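Local coordinates for protein Bse634I restriction endonuclease (Geobacillus stearothermophilus, PDB 1KNV) that is a type II restriction endonuclease, recognising a specific DNA sequence and cleaving the strands, probably with the help of divalent metal ions, at residues 104-107 with 108-111; 115-118 with 119-122. All coordinates share one frame; numbering follows the deposited sequence.

Overall arrangement
Along the chain, strand 99-103, an edge strand of the mixed sheet within this chain, ends and leads into a loop. Contact 1 (104-107 with 108-111) closes a single tight turn at the start of that loop. Contact 2 (115-118 with 119-122) comes where the loop gives way to helix 118-131 and sets that helix's first turn. The two are in series: contact 1 closes before contact 2 opens, so they neither nest nor cross, and their centres lie about 17 Å apart. They still touch, through Phe-110 CE2 packed 3.9 Å from Ile-115 CG2. Ile-115 in turn rests on strands 147-151 and 191-198, linking the loop to the sheet.

Contact 1: 104-107 with 108-111; sequences MPNV and KTFD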
loop_
_atom_site.group_PDB
_atom_site.type_symbol
_atom_site.label_atom_id
_atom_site.label_comp_id
_atom_site.label_asym_id
_atom_site.label_seq_id
_atom_site.Cartn_x
_atom_site.Cartn_y
_atom_site.Cartn_z
ATOM N N MET B 104 -10.640 -30.062 -8.596
ATOM C CA MET B 104 -11.762 -29.150 -8.730
ATOM C C MET B 104 -12.399 -29.111 -10.109
ATOM O O MET B 104 -11.709 -29.198 -11.123
ATOM C CB MET B 104 -11.327 -27.732 -8.357
ATOM C CG MET B 104 -10.843 -27.571 -6.933
ATOM S SD MET B 104 -12.123 -27.957 -5.740
ATOM C CE MET B 104 -13.320 -26.735 -6.143
ATOM N N PRO B 105 -13.735 -28.969 -10.158
ATOM C CA PRO B 105 -14.508 -28.900 -11.401
ATOM C C PRO B 105 -14.407 -27.452 -11.879
ATOM O O PRO B 105 -13.641 -26.674 -11.308
ATOM C CB PRO B 105 -15.912 -29.250 -10.942
ATOM C CG PRO B 105 -15.971 -28.566 -9.616
ATOM C CD PRO B 105 -14.632 -28.913 -8.989
ATOM N N ASN B 106 -15.165 -27.072 -12.901
ATOM C CA ASN B 106 -15.094 -25.693 -13.372
ATOM C C ASN B 106 -15.873 -24.781 -12.413
ATOM O O ASN B 106 -16.769 -25.233 -11.707
ATOM C CB ASN B 106 -15.657 -25.573 -14.784
ATOM C CG ASN B 106 -17.122 -25.239 -14.790
ATOM O OD1 ASN B 106 -17.944 -26.013 -14.297
ATOM N ND2 ASN B 106 -17.466 -24.071 -15.337
ATOM N N VAL B 107 -15.532 -23.496 -12.406
ATOM C CA VAL B 107 -16.160 -22.526 -11.511
ATOM C C VAL B 107 -17.692 -22.497 -11.537
ATOM O O VAL B 107 -18.332 -22.212 -10.521
ATOM C CB VAL B 107 -15.614 -21.105 -11.790
ATOM C CG1 VAL B 107 -16.117 -20.607 -13.138
ATOM C CG2 VAL B 107 -15.996 -20.163 -10.657
ATOM N N LYS B 108 -18.287 -22.796 -12.684
ATOM C CA LYS B 108 -19.735 -22.779 -12.775
ATOM C C LYS B 108 -20.372 -23.970 -12.074
ATOM O O LYS B 108 -21.477 -23.878 -11.545
ATOM C CB LYS B 108 -20.156 -22.716 -14.234
ATOM C CG LYS B 108 -19.717 -21.423 -14.900
ATOM C CD LYS B 108 -20.302 -21.287 -16.299
ATOM C CE LYS B 108 -19.838 -19.997 -16.969
ATOM N NZ LYS B 108 -20.312 -19.899 -18.389
ATOM N N THR B 109 -19.665 -25.090 -12.058
ATOM C CA THR B 109 -20.150 -26.289 -11.387
ATOM C C THR B 109 -20.082 -26.081 -9.874
ATOM O O THR B 109 -21.046 -26.327 -9.147
ATOM C CB THR B 109 -19.281 -27.501 -11.745
ATOM O OG1 THR B 109 -19.376 -27.748 -13.149
ATOM C CG2 THR B 109 -19.724 -28.737 -10.970
ATOM N N PHE B 110 -18.927 -25.624 -9.407
ATOM C CA PHE B 110 -18.721 -25.389 -7.990
ATOM C C PHE B 110 -17.583 -24.400 -7.828
ATOM O O PHE B 110 -16.422 -24.772 -7.978
ATOM C CB PHE B 110 -18.353 -26.695 -7.286
ATOM C CG PHE B 110 -18.253 -26.576 -5.784
ATOM C CD1 PHE B 110 -19.336 -26.893 -4.972
ATOM C CD2 PHE B 110 -17.075 -26.148 -5.182
ATOM C CE1 PHE B 110 -19.246 -26.790 -3.592
ATOM C CE2 PHE B 110 -16.975 -26.043 -3.802
ATOM C CZ PHE B 110 -18.062 -26.363 -3.005
ATOM N N ASP B 111 -17.918 -23.143 -7.532
ATOM C CA ASP B 111 -16.918 -22.099 -7.323
ATOM C C ASP B 111 -16.093 -22.505 -6.106
ATOM O O ASP B 111 -16.634 -22.629 -5.006
ATOM C CB ASP B 111 -17.612 -20.772 -7.047
ATOM C CG ASP B 111 -16.637 -19.648 -6.805
ATOM O OD1 ASP B 111 -15.468 -19.932 -6.474
ATOM O OD2 ASP B 111 -17.046 -18.474 -6.935
#
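The Phe-110 ring meets Met-104 obliquely, with Met-104 CE 3.9 Å from Phe-110 CD2; the thioether chain, bent at both chi2 and chi3, brings its methyl end round to the aromatic. Phe-179 from another loop also meets this ring. The Pro-105 ring packs nearer the backbone, where Pro-105 CG lies 3.8 Å from Phe-110 CB and Pro-105 CB lies 3.8 Å from Thr-109 CG2, so that two neighbouring ring carbons touch two residues of the turn. Phe-110 CG stands trans to its own N (chi1 -174°), which puts CD2 within reach of the Met-104 methyl. The other flat group, the Asn-106 amide, crosses the Thr-109 side chain at about a right angle. Its OD1 takes two donors: Thr-109 OG1 at a short 2.5 Å, approaching almost in line with the carbonyl (173° at OD1), and Thr-109 N at 3.0 Å, above the amide plane. This is an asx-motif: the Asn-106 backbone O also accepts twice, from Thr-109 N at 2.9 Å in a beta turn and from Phe-110 N at 3.2 Å in an alpha turn. The latter bond is nearly straight (170° at the hydrogen), whereas Thr-109 N divides its hydrogen between two oxygens at bent angles. Farther round, Val-107 and Asp-111 run side by side, Val-107 CG2 being 3.9 Å from Asp-111 CG, while Asp-111 OD1 accepts from Arg-113 N. Asn-144 ND2 bonds both Pro-105 O and Phe-110 O, and the Met-104 backbone pairs with Asp-146, a residue seen to bind calcium in this PDDEXK-clan nuclease, though none is bound to this chain.

Contact 2: 115-118 with 119-122; sequences IFDN and ETRE
Apolar contact comes first between Phe-116 and Thr-120: the threonine methyl CG2 sits over one face of the Phe-116 ring, 4.1 Å from its centroid and 27° off the ring normal, a CH-pi contact. Beside it, Phe-116 CB touches the aliphatic part of Arg-121, with CG of the arginine 3.7 Å away. Leu-191 of strand 191-198 touches Phe-116, and Leu-223 of helix 203-227 touches Thr-120.

Side-chain hydrogen bonds define the motif. Asp-117 is the N-cap of helix 118-131, and its OD2 holds two donors of Thr-120: the backbone N at 3.1 Å, met nearly along the C-O axis, and OG1 at 2.8 Å, on the syn side and close to the carboxylate plane. With chi1 at 54°, Asp-117 CG lies between its backbone N and carbonyl carbon, a rotamer that turns the carboxylate back over the helix start. Thr-120 OG1 also bonds Tyr-227 OH, which joins the cap to helix 203-227. With an alanine in place of Asp-117, Thr-120 N is likely to be left at the helix start without its side-chain acceptor, and the Thr-120 hydroxyl to keep Tyr-227 but lose its carboxylate partner. A second side-chain bond runs from Asn-118 ND2 to Glu-122 OE2 at 2.9 Å; it is bent, the donor standing above the carboxylate plane, and the two flat groups are 84° apart.

One water donates to Asp-117 OD1 at 3.1 Å and to Glu-119 OE1 at 2.7 Å, bridging two like-charged carboxylates and probably easing their repulsion.

Backbone bonds complete the turn: Arg-121 N reaches Asp-117 O at 3.1 Å, and Glu-122 N bonds Asn-118 O one residue later.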
loop_
_atom_site.group_PDB
_atom_site.type_symbol
_atom_site.label_atom_id
_atom_site.label_comp_id
_atom_site.label_asym_id
_atom_site.label_seq_id
_atom_site.Cartn_x
_atom_site.Cartn_y
_atom_site.Cartn_z
ATOM N N ILE B 115 -15.437 -23.120 -0.577
ATOM C CA ILE B 115 -14.805 -23.973 0.428
ATOM C C ILE B 115 -14.396 -23.122 1.625
ATOM O O ILE B 115 -14.139 -23.632 2.713
ATOM C CB ILE B 115 -13.547 -24.724 -0.110
ATOM C CG1 ILE B 115 -12.405 -23.746 -0.394
ATOM C CG2 ILE B 115 -13.911 -25.506 -1.370
ATOM C CD1 ILE B 115 -11.075 -24.451 -0.641
ATOM N N PHE B 116 -14.351 -21.813 1.415
ATOM C CA PHE B 116 -13.986 -20.879 2.466
ATOM C C PHE B 116 -15.048 -20.778 3.549
ATOM O O PHE B 116 -16.237 -20.953 3.277
ATOM C CB PHE B 116 -13.765 -19.498 1.864
ATOM C CG PHE B 116 -12.469 -19.358 1.128
ATOM C CD1 PHE B 116 -12.346 -18.437 0.088
ATOM C CD2 PHE B 116 -11.359 -20.109 1.507
ATOM C CE1 PHE B 116 -11.129 -18.256 -0.570
ATOM C CE2 PHE B 116 -10.143 -19.945 0.867
ATOM C CZ PHE B 116 -10.024 -19.012 -0.179
ATOM N N ASP B 117 -14.617 -20.493 4.776
ATOM C CA ASP B 117 -15.558 -20.337 5.872
ATOM C C ASP B 117 -16.362 -19.056 5.668
ATOM O O ASP B 117 -16.054 -18.223 4.804
ATOM C CB ASP B 117 -14.834 -20.335 7.234
ATOM C CG ASP B 117 -13.706 -19.308 7.331
ATOM O OD1 ASP B 117 -12.834 -19.484 8.207
ATOM O OD2 ASP B 117 -13.674 -18.321 6.572
ATOM N N ASN B 118 -17.406 -18.899 6.458
ATOM C CA ASN B 118 -18.261 -17.733 6.347
ATOM C C ASN B 118 -17.541 -16.384 6.496
ATOM O O ASN B 118 -17.784 -15.454 5.727
ATOM C CB ASN B 118 -19.384 -17.846 7.378
ATOM C CG ASN B 118 -20.297 -16.657 7.358
ATOM O OD1 ASN B 118 -20.957 -16.373 6.348
ATOM N ND2 ASN B 118 -20.340 -15.937 8.476
ATOM N N GLU B 119 -16.665 -16.277 7.487
ATOM C CA GLU B 119 -15.945 -15.035 7.731
ATOM C C GLU B 119 -15.189 -14.554 6.495
ATOM O O GLU B 119 -15.233 -13.374 6.150
ATOM C CB GLU B 119 -14.982 -15.227 8.906
ATOM C CG GLU B 119 -14.033 -14.074 9.156
ATOM C CD GLU B 119 -13.136 -14.314 10.360
ATOM O OE1 GLU B 119 -12.695 -15.466 10.576
ATOM O OE2 GLU B 119 -12.851 -13.345 11.089
ATOM N N THR B 120 -14.499 -15.475 5.831
ATOM C CA THR B 120 -13.741 -15.151 4.633
ATOM C C THR B 120 -14.641 -14.786 3.448
ATOM O O THR B 120 -14.379 -13.807 2.754
ATOM C CB THR B 120 -12.830 -16.324 4.248
ATOM O OG1 THR B 120 -11.884 -16.551 5.306
ATOM C CG2 THR B 120 -12.102 -16.024 2.938
ATOM N N ARG B 121 -15.700 -15.564 3.217
ATOM C CA ARG B 121 -16.628 -15.286 2.114
ATOM C C ARG B 121 -17.321 -13.919 2.243
ATOM O O ARG B 121 -17.555 -13.232 1.253
ATOM C CB ARG B 121 -17.663 -16.413 2.002
ATOM C CG ARG B 121 -17.037 -17.768 1.677
ATOM C CD ARG B 121 -18.021 -18.679 0.976
ATOM N NE ARG B 121 -18.396 -18.163 -0.339
ATOM C CZ ARG B 121 -19.491 -18.527 -1.003
ATOM N NH1 ARG B 121 -20.328 -19.417 -0.475
ATOM N NH2 ARG B 121 -19.757 -17.997 -2.193
ATOM N N GLU B 122 -17.645 -13.521 3.469
ATOM C CA GLU B 122 -18.271 -12.225 3.700
ATOM C C GLU B 122 -17.304 -11.097 3.289
ATOM O O GLU B 122 -17.721 -10.088 2.717
ATOM C CB GLU B 122 -18.651 -12.087 5.180
ATOM C CG GLU B 122 -20.126 -12.311 5.478
ATOM C CD GLU B 122 -20.388 -12.694 6.934
ATOM O OE1 GLU B 122 -19.701 -12.163 7.844
ATOM O OE2 GLU B 122 -21.301 -13.523 7.167
HETATM O O HOH W 1 -13.590 -17.950 10.837
#